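Long-range contacts in chromosome replication initiation inhibitor protein (Agrobacterium tumefaciens, PDB 3FD3), which probably acts as a DNA-binding LysR-family transcription regulator, the chain here being its C-terminal part with the substrate-binding-type domain, without the helix-turn-helix domain: residues N9-L13 with I34-D38; A53-D59 with I175-V181; D37-H41 with F105-D109; G14-L18 with M196-A200. Where two conformers were deposited one is given. Residue numbers count along the deposited sequence, not the author numbering.

Contact 1 of 4, residues N9-L13 with I34-D38; sequences NADSL and IAVDD
Leu13 (chi1 t, chi2 p) packs its side chain against strand 31-36: CD2 lies 3.5 Å from Val36 CG2, and CD1 reaches Ile34 CG2 at 4.5 Å. Asn9 is the N-cap of the short helix 10-13 and comes closest to the other segment at Asp37, CA to CA 5.1 Å, with its CA 3.5 Å from Asp37 O in a CA-H...O contact. With chi1 p, Asn9 OD1 accepts from Ser12 OG at 2.7 Å, while Leu13 N returns to Asn9 O at 3.1 Å to close the first helical turn. A short helix that begins straight after the first strand, its N terminus beside the neighbouring parallel strand, fits the Rossmann-like lobe of a periplasmic-binding-protein fold. Asp38 turns (chi1 m) to this N terminus: its OD1 accepts from Ala10 N at 2.9 Å and nearly straight, 177° at the hydrogen. Water 1 accepts from Asp11 N at 2.9 Å and donates to Asp38 OD1 at 3.2 Å. Ala10 CB also packs on Val36 CG1 at 4.0 Å. From the second subunit, Leu131, Pro132 and Ser133 pack on Ile34, Val36 and Leu13 respectively.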
# COMPACT_ATOMS: atom_id res chain seq x y z
N ASN A 9 1.58 -3.84 -10.79
CA ASN A 9 1.94 -4.59 -9.61
C ASN A 9 2.08 -3.63 -8.43
O ASN A 9 2.36 -2.44 -8.62
CB ASN A 9 3.23 -5.42 -9.82
CG ASN A 9 4.48 -4.55 -10.22
OD1 ASN A 9 4.38 -3.55 -10.90
ND2 ASN A 9 5.66 -5.04 -9.88
N ALA A 10 1.92 -4.14 -7.21
CA ALA A 10 2.02 -3.29 -6.02
C ALA A 10 3.38 -2.62 -5.90
O ALA A 10 3.49 -1.48 -5.46
CB ALA A 10 1.73 -4.11 -4.73
N ASP A 11 4.44 -3.36 -6.21
CA ASP A 11 5.79 -2.82 -6.01
C ASP A 11 6.06 -1.63 -6.95
O ASP A 11 6.74 -0.69 -6.55
CB ASP A 11 6.84 -3.92 -6.16
CG ASP A 11 6.80 -4.93 -5.02
OD1 ASP A 11 6.40 -4.56 -3.89
OD2 ASP A 11 7.16 -6.11 -5.25
N SER A 12 5.52 -1.64 -8.17
CA SER A 12 5.62 -0.43 -9.02
C SER A 12 4.76 0.71 -8.50
O SER A 12 5.19 1.89 -8.54
CB SER A 12 5.29 -0.74 -10.48
OG SER A 12 6.27 -1.59 -11.06
N LEU A 13 3.55 0.41 -8.02
CA LEU A 13 2.70 1.46 -7.42
C LEU A 13 3.40 2.08 -6.21
O LEU A 13 3.26 3.27 -5.94
CB LEU A 13 1.32 0.92 -7.04
CG LEU A 13 0.32 1.94 -6.49
CD1 LEU A 13 0.10 3.03 -7.54
CD2 LEU A 13 -0.98 1.21 -6.13
N ILE A 34 -6.83 2.74 -11.47
CA ILE A 34 -5.63 1.94 -11.25
C ILE A 34 -5.97 0.67 -10.54
O ILE A 34 -6.47 0.68 -9.40
CB ILE A 34 -4.56 2.74 -10.49
CG1 ILE A 34 -4.16 3.95 -11.31
CG2 ILE A 34 -3.32 1.85 -10.22
CD1 ILE A 34 -3.38 4.96 -10.53
N ALA A 35 -5.78 -0.46 -11.23
CA ALA A 35 -6.03 -1.77 -10.64
C ALA A 35 -4.69 -2.35 -10.21
O ALA A 35 -3.71 -2.37 -10.99
CB ALA A 35 -6.74 -2.71 -11.66
N VAL A 36 -4.61 -2.83 -8.98
CA VAL A 36 -3.35 -3.32 -8.47
C VAL A 36 -3.44 -4.85 -8.50
O VAL A 36 -4.33 -5.44 -7.89
CB VAL A 36 -3.08 -2.80 -7.03
CG1 VAL A 36 -1.71 -3.29 -6.50
CG2 VAL A 36 -3.23 -1.28 -6.97
N ASP A 37 -2.53 -5.49 -9.21
CA ASP A 37 -2.61 -6.91 -9.44
C ASP A 37 -1.45 -7.53 -8.72
O ASP A 37 -0.30 -7.29 -9.09
CB ASP A 37 -2.47 -7.23 -10.91
CG ASP A 37 -2.41 -8.72 -11.17
OD1 ASP A 37 -3.05 -9.49 -10.41
OD2 ASP A 37 -1.70 -9.10 -12.11
N ASP A 38 -1.68 -8.31 -7.69
CA ASP A 38 -0.60 -9.18 -7.21
C ASP A 38 -1.09 -10.61 -7.03
O ASP A 38 -0.52 -11.37 -6.25
CB ASP A 38 0.06 -8.61 -5.95
CG ASP A 38 0.52 -7.18 -6.15
OD1 ASP A 38 1.47 -6.95 -6.93
OD2 ASP A 38 -0.09 -6.29 -5.53
O HOH W 1 4.54 -6.24 -6.69

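Contact 2 of 4, residues A53-D59 with I175-V181; sequences AAVTAHD and IPLYWQV
Asp59 sets its CA over one face of the Tyr178 ring, 3.8 Å from the centroid and 12° off the normal, a CH-pi contact made where the chain turns over the sheet after strand 53-56. Before that turn, 53-56 runs antiparallel to 175-181, axes 4.7 Å apart at 162°. Ala54 with Gln180 and Thr56 with Tyr178 are hydrogen-bonded pairs: Ala54 N to Gln180 O 2.9 Å, Gln180 N to Ala54 O 2.9 Å, Thr56 N to Tyr178 O 2.9 Å, Tyr178 N to Thr56 O 2.8 Å. Ala53 with Val181 and Val55 with Trp179 are non-hydrogen-bonded pairs. On their face Trp179 (chi1 t) brings CH2 to 3.4 Å from Ala53 CB and CE3 to 3.7 Å from Val55 CG2, beneath helix 190-203. On the face of Thr56 and Tyr178, an ST turn ties His58 N to Thr56 OG1 at 3.0 Å, and Gln180 NE2 donates to His58 O at 3.0 Å. Past the last bridge, water 2 donates to Ala57 O and to Pro176 O, each at 2.7 Å. A late antiparallel strand inserted beside the parallel strands of the first lobe is typical of the periplasmic-binding-protein fold of LysR effector domains.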
# COMPACT_ATOMS: atom_id res chain seq x y z
N ALA A 53 -4.00 -1.27 -20.45
CA ALA A 53 -2.56 -1.24 -20.34
C ALA A 53 -2.15 -1.67 -18.96
O ALA A 53 -2.94 -1.61 -18.00
CB ALA A 53 -2.00 0.16 -20.62
N ALA A 54 -0.91 -2.15 -18.86
CA ALA A 54 -0.42 -2.69 -17.59
C ALA A 54 1.10 -2.68 -17.53
O ALA A 54 1.77 -2.98 -18.53
CB ALA A 54 -0.93 -4.11 -17.37
N VAL A 55 1.61 -2.37 -16.33
CA VAL A 55 2.97 -2.69 -15.93
C VAL A 55 2.90 -4.09 -15.36
O VAL A 55 2.11 -4.36 -14.42
CB VAL A 55 3.51 -1.68 -14.87
CG1 VAL A 55 4.87 -2.18 -14.27
CG2 VAL A 55 3.63 -0.28 -15.46
N THR A 56 3.72 -4.97 -15.90
CA THR A 56 3.70 -6.39 -15.51
C THR A 56 5.08 -7.00 -15.63
O THR A 56 5.90 -6.56 -16.44
CB THR A 56 2.71 -7.16 -16.39
OG1 THR A 56 2.72 -8.55 -16.03
CG2 THR A 56 3.06 -7.00 -17.86
N ALA A 57 5.34 -8.04 -14.83
CA ALA A 57 6.54 -8.87 -15.01
C ALA A 57 6.42 -9.88 -16.17
O ALA A 57 7.40 -10.53 -16.50
CB ALA A 57 6.89 -9.60 -13.70
N HIS A 58 5.20 -10.02 -16.71
CA HIS A 58 4.94 -10.87 -17.86
C HIS A 58 5.43 -10.23 -19.16
O HIS A 58 4.96 -9.17 -19.57
CB HIS A 58 3.45 -11.18 -18.01
CG HIS A 58 2.97 -12.23 -17.06
ND1 HIS A 58 3.28 -13.56 -17.22
CD2 HIS A 58 2.22 -12.14 -15.94
CE1 HIS A 58 2.73 -14.25 -16.24
NE2 HIS A 58 2.09 -13.41 -15.45
N ASP A 59 6.36 -10.95 -19.78
CA ASP A 59 7.10 -10.56 -21.00
C ASP A 59 6.33 -10.92 -22.27
O ASP A 59 6.39 -10.24 -23.31
CB ASP A 59 8.38 -11.39 -21.02
CG ASP A 59 8.52 -12.26 -19.78
OD1 ASP A 59 7.94 -11.87 -18.74
OD2 ASP A 59 9.18 -13.32 -19.83
N ILE A 175 13.94 -8.18 -11.29
CA ILE A 175 12.73 -8.53 -11.99
C ILE A 175 12.52 -7.54 -13.15
O ILE A 175 12.25 -6.35 -12.94
CB ILE A 175 11.51 -8.47 -11.06
CG1 ILE A 175 11.68 -9.42 -9.87
CG2 ILE A 175 10.24 -8.78 -11.83
CD1 ILE A 175 11.78 -10.88 -10.21
N PRO A 176 12.69 -8.02 -14.38
CA PRO A 176 12.40 -7.15 -15.52
C PRO A 176 10.90 -6.84 -15.58
O PRO A 176 10.08 -7.74 -15.31
CB PRO A 176 12.80 -7.99 -16.73
CG PRO A 176 13.72 -9.00 -16.24
CD PRO A 176 13.22 -9.32 -14.82
N LEU A 177 10.57 -5.60 -15.95
CA LEU A 177 9.18 -5.18 -16.07
C LEU A 177 8.87 -4.77 -17.51
O LEU A 177 9.75 -4.37 -18.26
CB LEU A 177 8.90 -4.02 -15.15
CG LEU A 177 8.98 -4.30 -13.64
CD1 LEU A 177 8.66 -3.00 -12.94
CD2 LEU A 177 7.99 -5.42 -13.25
N TYR A 178 7.59 -4.88 -17.86
CA TYR A 178 7.12 -4.63 -19.22
C TYR A 178 5.86 -3.78 -19.17
O TYR A 178 5.09 -3.84 -18.22
CB TYR A 178 6.81 -5.97 -19.91
CG TYR A 178 8.01 -6.83 -19.96
CD1 TYR A 178 8.90 -6.75 -21.03
CD2 TYR A 178 8.32 -7.70 -18.92
CE1 TYR A 178 10.05 -7.49 -21.06
CE2 TYR A 178 9.47 -8.45 -18.95
CZ TYR A 178 10.34 -8.34 -20.02
OH TYR A 178 11.49 -9.12 -20.06
N TRP A 179 5.67 -2.98 -20.21
CA TRP A 179 4.47 -2.20 -20.40
C TRP A 179 3.72 -2.82 -21.58
O TRP A 179 4.26 -2.88 -22.71
CB TRP A 179 4.89 -0.78 -20.72
CG TRP A 179 3.81 0.22 -21.03
CD1 TRP A 179 3.69 0.95 -22.19
CD2 TRP A 179 2.75 0.67 -20.17
NE1 TRP A 179 2.61 1.81 -22.10
CE2 TRP A 179 2.00 1.64 -20.89
CE3 TRP A 179 2.33 0.32 -18.88
CZ2 TRP A 179 0.87 2.27 -20.36
CZ3 TRP A 179 1.21 0.96 -18.35
CH2 TRP A 179 0.51 1.94 -19.08
N GLN A 180 2.50 -3.29 -21.32
CA GLN A 180 1.67 -3.98 -22.31
C GLN A 180 0.48 -3.08 -22.57
O GLN A 180 -0.10 -2.56 -21.62
CB GLN A 180 1.23 -5.37 -21.84
CG GLN A 180 2.37 -6.37 -21.68
CD GLN A 180 2.06 -7.80 -22.14
OE1 GLN A 180 1.21 -8.02 -23.01
NE2 GLN A 180 2.78 -8.77 -21.57
N VAL A 181 0.16 -2.80 -23.84
CA VAL A 181 -0.93 -1.90 -24.18
C VAL A 181 -1.80 -2.53 -25.24
O VAL A 181 -1.29 -3.08 -26.23
CB VAL A 181 -0.43 -0.54 -24.73
CG1 VAL A 181 -1.61 0.40 -24.98
CG2 VAL A 181 0.62 0.07 -23.75
O HOH W 2 9.88 -10.38 -15.53

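Contact 3 of 4, residues D37-H41 with F105-D109; sequences DDQDH and FNQKD
Two side chains of the 105-109 loop donate to backbone carbonyls of the 37-41 loop: Asn106 ND2 to Asp38 O and Lys108 NZ to Gln39 O, each at 2.8 Å. Lys108 spans the gap fully extended beyond chi1 (m, then t, t, t). Asn106 (chi1 p) also gives ND2 to water 3 at 2.9 Å, which accepts weakly from Gln39 NE2 at 3.2 Å. Asn106 OD1 accepts from Lys108 N at 2.9 Å, an Asx turn within a type I turn closed by Asp109 N to Asn106 O at 3.1 Å. Asp109 OD2 accepts from Phe105 N at 2.8 Å. Across the gap, Asp37 OD1 accepts from Gln39 N at 3.1 Å, another Asx turn, and from His41 N at 2.9 Å; Asp37 OD2 is hydrogen-bonded to Thr42 OG1. Asp40 OD1 is hydrogen-bonded to His58 NE2. The contact bridges the cleft between the two lobes at its surface, joining the loop between strand 31-36 and helix 42-47 to the one between strand 102-104 and helix 111-120.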
# COMPACT_ATOMS: atom_id res chain seq x y z
N ASP A 37 -2.53 -5.49 -9.21
CA ASP A 37 -2.61 -6.91 -9.44
C ASP A 37 -1.45 -7.53 -8.72
O ASP A 37 -0.30 -7.29 -9.09
CB ASP A 37 -2.47 -7.23 -10.91
CG ASP A 37 -2.41 -8.72 -11.17
OD1 ASP A 37 -3.05 -9.49 -10.41
OD2 ASP A 37 -1.70 -9.10 -12.11
N ASP A 38 -1.68 -8.31 -7.69
CA ASP A 38 -0.60 -9.18 -7.21
C ASP A 38 -1.09 -10.61 -7.03
O ASP A 38 -0.52 -11.37 -6.25
CB ASP A 38 0.06 -8.61 -5.95
CG ASP A 38 0.52 -7.18 -6.15
OD1 ASP A 38 1.47 -6.95 -6.93
OD2 ASP A 38 -0.09 -6.29 -5.53
N GLN A 39 -2.13 -10.95 -7.78
CA GLN A 39 -2.58 -12.34 -7.92
C GLN A 39 -2.36 -12.87 -9.35
O GLN A 39 -2.92 -13.91 -9.71
CB GLN A 39 -4.05 -12.46 -7.55
CG GLN A 39 -4.37 -12.12 -6.09
CD GLN A 39 -3.90 -13.17 -5.14
OE1 GLN A 39 -3.57 -14.29 -5.54
NE2 GLN A 39 -3.88 -12.84 -3.85
N ASP A 40 -1.55 -12.16 -10.14
CA ASP A 40 -1.19 -12.58 -11.48
C ASP A 40 -2.45 -12.69 -12.40
O ASP A 40 -2.60 -13.67 -13.14
CB ASP A 40 -0.42 -13.90 -11.42
CG ASP A 40 0.30 -14.22 -12.71
OD1 ASP A 40 0.61 -13.27 -13.47
OD2 ASP A 40 0.53 -15.44 -12.97
N HIS A 41 -3.35 -11.72 -12.29
CA HIS A 41 -4.53 -11.67 -13.14
C HIS A 41 -4.38 -10.72 -14.32
O HIS A 41 -5.28 -10.63 -15.16
CB HIS A 41 -5.76 -11.25 -12.34
CG HIS A 41 -6.18 -12.26 -11.33
ND1 HIS A 41 -6.22 -13.61 -11.61
CD2 HIS A 41 -6.55 -12.13 -10.04
CE1 HIS A 41 -6.60 -14.27 -10.53
NE2 HIS A 41 -6.80 -13.39 -9.56
N PHE A 105 4.50 -11.74 0.70
CA PHE A 105 3.45 -10.81 0.31
C PHE A 105 2.11 -11.57 0.26
O PHE A 105 1.12 -11.14 0.85
CB PHE A 105 3.83 -10.16 -1.03
CG PHE A 105 3.00 -8.99 -1.43
CD1 PHE A 105 1.71 -9.16 -1.90
CD2 PHE A 105 3.52 -7.70 -1.38
CE1 PHE A 105 0.93 -8.07 -2.29
CE2 PHE A 105 2.74 -6.61 -1.77
CZ PHE A 105 1.48 -6.78 -2.21
N ASN A 106 2.09 -12.69 -0.44
CA ASN A 106 0.93 -13.55 -0.52
C ASN A 106 1.39 -14.92 -1.03
O ASN A 106 2.58 -15.16 -1.14
CB ASN A 106 -0.19 -12.94 -1.38
CG ASN A 106 0.23 -12.72 -2.82
OD1 ASN A 106 1.12 -13.41 -3.34
ND2 ASN A 106 -0.45 -11.78 -3.49
N GLN A 107 0.47 -15.81 -1.35
CA GLN A 107 0.87 -17.18 -1.69
C GLN A 107 1.56 -17.29 -3.05
O GLN A 107 2.16 -18.31 -3.34
CB GLN A 107 -0.34 -18.11 -1.60
CG GLN A 107 -0.84 -18.22 -0.16
CD GLN A 107 -2.07 -19.06 0.00
OE1 GLN A 107 -1.99 -20.22 0.42
NE2 GLN A 107 -3.24 -18.49 -0.32
N LYS A 108 1.49 -16.26 -3.86
CA LYS A 108 2.17 -16.22 -5.15
C LYS A 108 3.53 -15.55 -5.13
O LYS A 108 4.21 -15.48 -6.17
CB LYS A 108 1.25 -15.54 -6.17
CG LYS A 108 0.05 -16.41 -6.44
CD LYS A 108 -0.81 -15.94 -7.56
CE LYS A 108 -1.96 -16.89 -7.77
NZ LYS A 108 -2.67 -16.60 -9.03
N ASP A 109 3.94 -15.06 -3.96
CA ASP A 109 5.19 -14.33 -3.83
C ASP A 109 6.33 -15.33 -3.68
O ASP A 109 6.49 -15.95 -2.61
CB ASP A 109 5.13 -13.41 -2.61
CG ASP A 109 6.44 -12.71 -2.29
OD1 ASP A 109 7.39 -12.76 -3.11
OD2 ASP A 109 6.54 -12.11 -1.18
O HOH W 3 -2.62 -10.50 -2.04

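Contact 4 of 4, residues G14-L18 with M196-A200; sequences GTWFL and MVGTA
The hydrophobic core between the central sheet and the helices on one of its faces, in the first lobe of this periplasmic-binding-protein-like domain, is closed here by the 14-18 segment meeting the C-terminal helix 190-203. No hydrogen bond crosses; side-chain packing holds the two segments, with backbones well apart: Trp16 to Ala200 is 7.2 Å and Phe17 to Met196 7.5 Å, CA to CA. Residues 196-200 are regular helix, Ala200 N bonding to Met196 O at 2.9 Å, whereas Trp16 immediately precedes Phe17 of helix 17-26. With chi1 p and chi2 near -82°, Trp16 projects toward the helix, and Ala200 CB sits over one face of its six-membered ring, 4.1 Å from the centroid and 21° off the normal, a CH-pi contact. Thr199 CG2 meets the ring edge, 4.0 Å from Trp16 CE3. Val55 and Leu70 of the sheet also pack on the indole. Met196, a selenomethionine with all three chi angles m, brings its methyl against both aromatic residues: CE is 3.9 Å from Trp16 CZ3. Phe17 (chi1 t) starts away from the helix, yet its ring returns to meet the same methyl. The Met-aromatic contact is oblique, with Met196 SE 5.4 Å from the Phe17 centroid and Met196 CE only 3.4 Å from Phe17 CD1.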
# COMPACT_ATOMS: atom_id res chain seq x y z
N GLY A 14 4.13 1.28 -5.45
CA GLY A 14 4.82 1.78 -4.28
C GLY A 14 6.09 2.56 -4.57
O GLY A 14 6.67 3.11 -3.63
N THR A 15 6.53 2.58 -5.84
CA THR A 15 7.75 3.23 -6.25
C THR A 15 7.48 4.31 -7.32
O THR A 15 7.13 5.45 -6.95
CB THR A 15 8.84 2.20 -6.66
OG1 THR A 15 8.33 1.28 -7.64
CG2 THR A 15 9.34 1.37 -5.39
N TRP A 16 7.50 3.93 -8.59
CA TRP A 16 7.62 4.84 -9.74
C TRP A 16 6.35 5.05 -10.56
O TRP A 16 6.27 6.01 -11.35
CB TRP A 16 8.74 4.35 -10.68
CG TRP A 16 8.39 3.06 -11.37
CD1 TRP A 16 8.50 1.78 -10.87
CD2 TRP A 16 7.83 2.92 -12.67
NE1 TRP A 16 8.07 0.87 -11.80
CE2 TRP A 16 7.64 1.54 -12.92
CE3 TRP A 16 7.49 3.84 -13.67
CZ2 TRP A 16 7.11 1.05 -14.11
CZ3 TRP A 16 6.98 3.35 -14.85
CH2 TRP A 16 6.77 1.97 -15.06
N PHE A 17 5.35 4.19 -10.40
CA PHE A 17 4.22 4.17 -11.34
C PHE A 17 3.43 5.48 -11.38
O PHE A 17 3.12 5.99 -12.48
CB PHE A 17 3.30 3.00 -10.98
CG PHE A 17 2.05 2.86 -11.83
CD1 PHE A 17 2.08 2.20 -13.04
CD2 PHE A 17 0.86 3.34 -11.39
CE1 PHE A 17 0.92 2.06 -13.80
CE2 PHE A 17 -0.30 3.18 -12.14
CZ PHE A 17 -0.25 2.55 -13.33
N LEU A 18 3.14 6.03 -10.19
CA LEU A 18 2.37 7.26 -10.12
C LEU A 18 3.15 8.46 -10.58
O LEU A 18 2.56 9.42 -11.09
CB LEU A 18 1.82 7.51 -8.70
CG LEU A 18 0.70 6.58 -8.29
CD1 LEU A 18 0.25 6.89 -6.82
CD2 LEU A 18 -0.46 6.67 -9.27
N MSE A 196 5.41 6.49 -19.25
CA MSE A 196 5.78 5.26 -18.56
C MSE A 196 7.21 4.87 -18.94
O MSE A 196 8.08 4.71 -18.08
CB MSE A 196 4.84 4.09 -18.88
CG MSE A 196 3.36 4.36 -18.72
SE MSE A 196 2.87 5.16 -16.98
CE MSE A 196 3.27 3.61 -15.95
N VAL A 197 7.45 4.75 -20.24
CA VAL A 197 8.78 4.36 -20.69
C VAL A 197 9.87 5.33 -20.25
O VAL A 197 10.93 4.90 -19.77
CB VAL A 197 8.79 4.12 -22.26
CG1 VAL A 197 10.19 3.72 -22.74
CG2 VAL A 197 7.77 3.05 -22.62
N GLY A 198 9.64 6.64 -20.39
CA GLY A 198 10.62 7.64 -20.00
C GLY A 198 10.93 7.66 -18.50
O GLY A 198 12.08 7.82 -18.09
N THR A 199 9.90 7.52 -17.69
CA THR A 199 10.07 7.49 -16.24
C THR A 199 10.82 6.23 -15.82
O THR A 199 11.74 6.30 -14.99
CB THR A 199 8.70 7.58 -15.52
OG1 THR A 199 8.00 8.76 -15.94
CG2 THR A 199 8.86 7.59 -13.99
N ALA A 200 10.44 5.08 -16.36
CA ALA A 200 11.10 3.83 -16.01
C ALA A 200 12.59 3.86 -16.41
O ALA A 200 13.43 3.30 -15.71
CB ALA A 200 10.37 2.64 -16.65

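Overall arrangement
From the N terminus, strand 3-8 leads into helix 10-13 and on to helix 17-26; strand 31-36 follows, and contact 1 closes the first, short loop. Its last residues, Asp37 and Asp38, also open contact 3, which reaches residues 105-109 across the cleft to the other lobe. Contact 2 starts before contact 3 closes, so the two cross, and His58 meets Asp40 between them. Strand 165-181 completes contact 2 and runs on toward helix 190-203, whose contact 4 closes the longest loop, with contacts 2 and 3 nested inside. Contacts 1 and 4 cross. Val55 touches Asn9, Ser12, Trp16, Phe17 and Met196, joining contacts 1, 2 and 4 in one lobe.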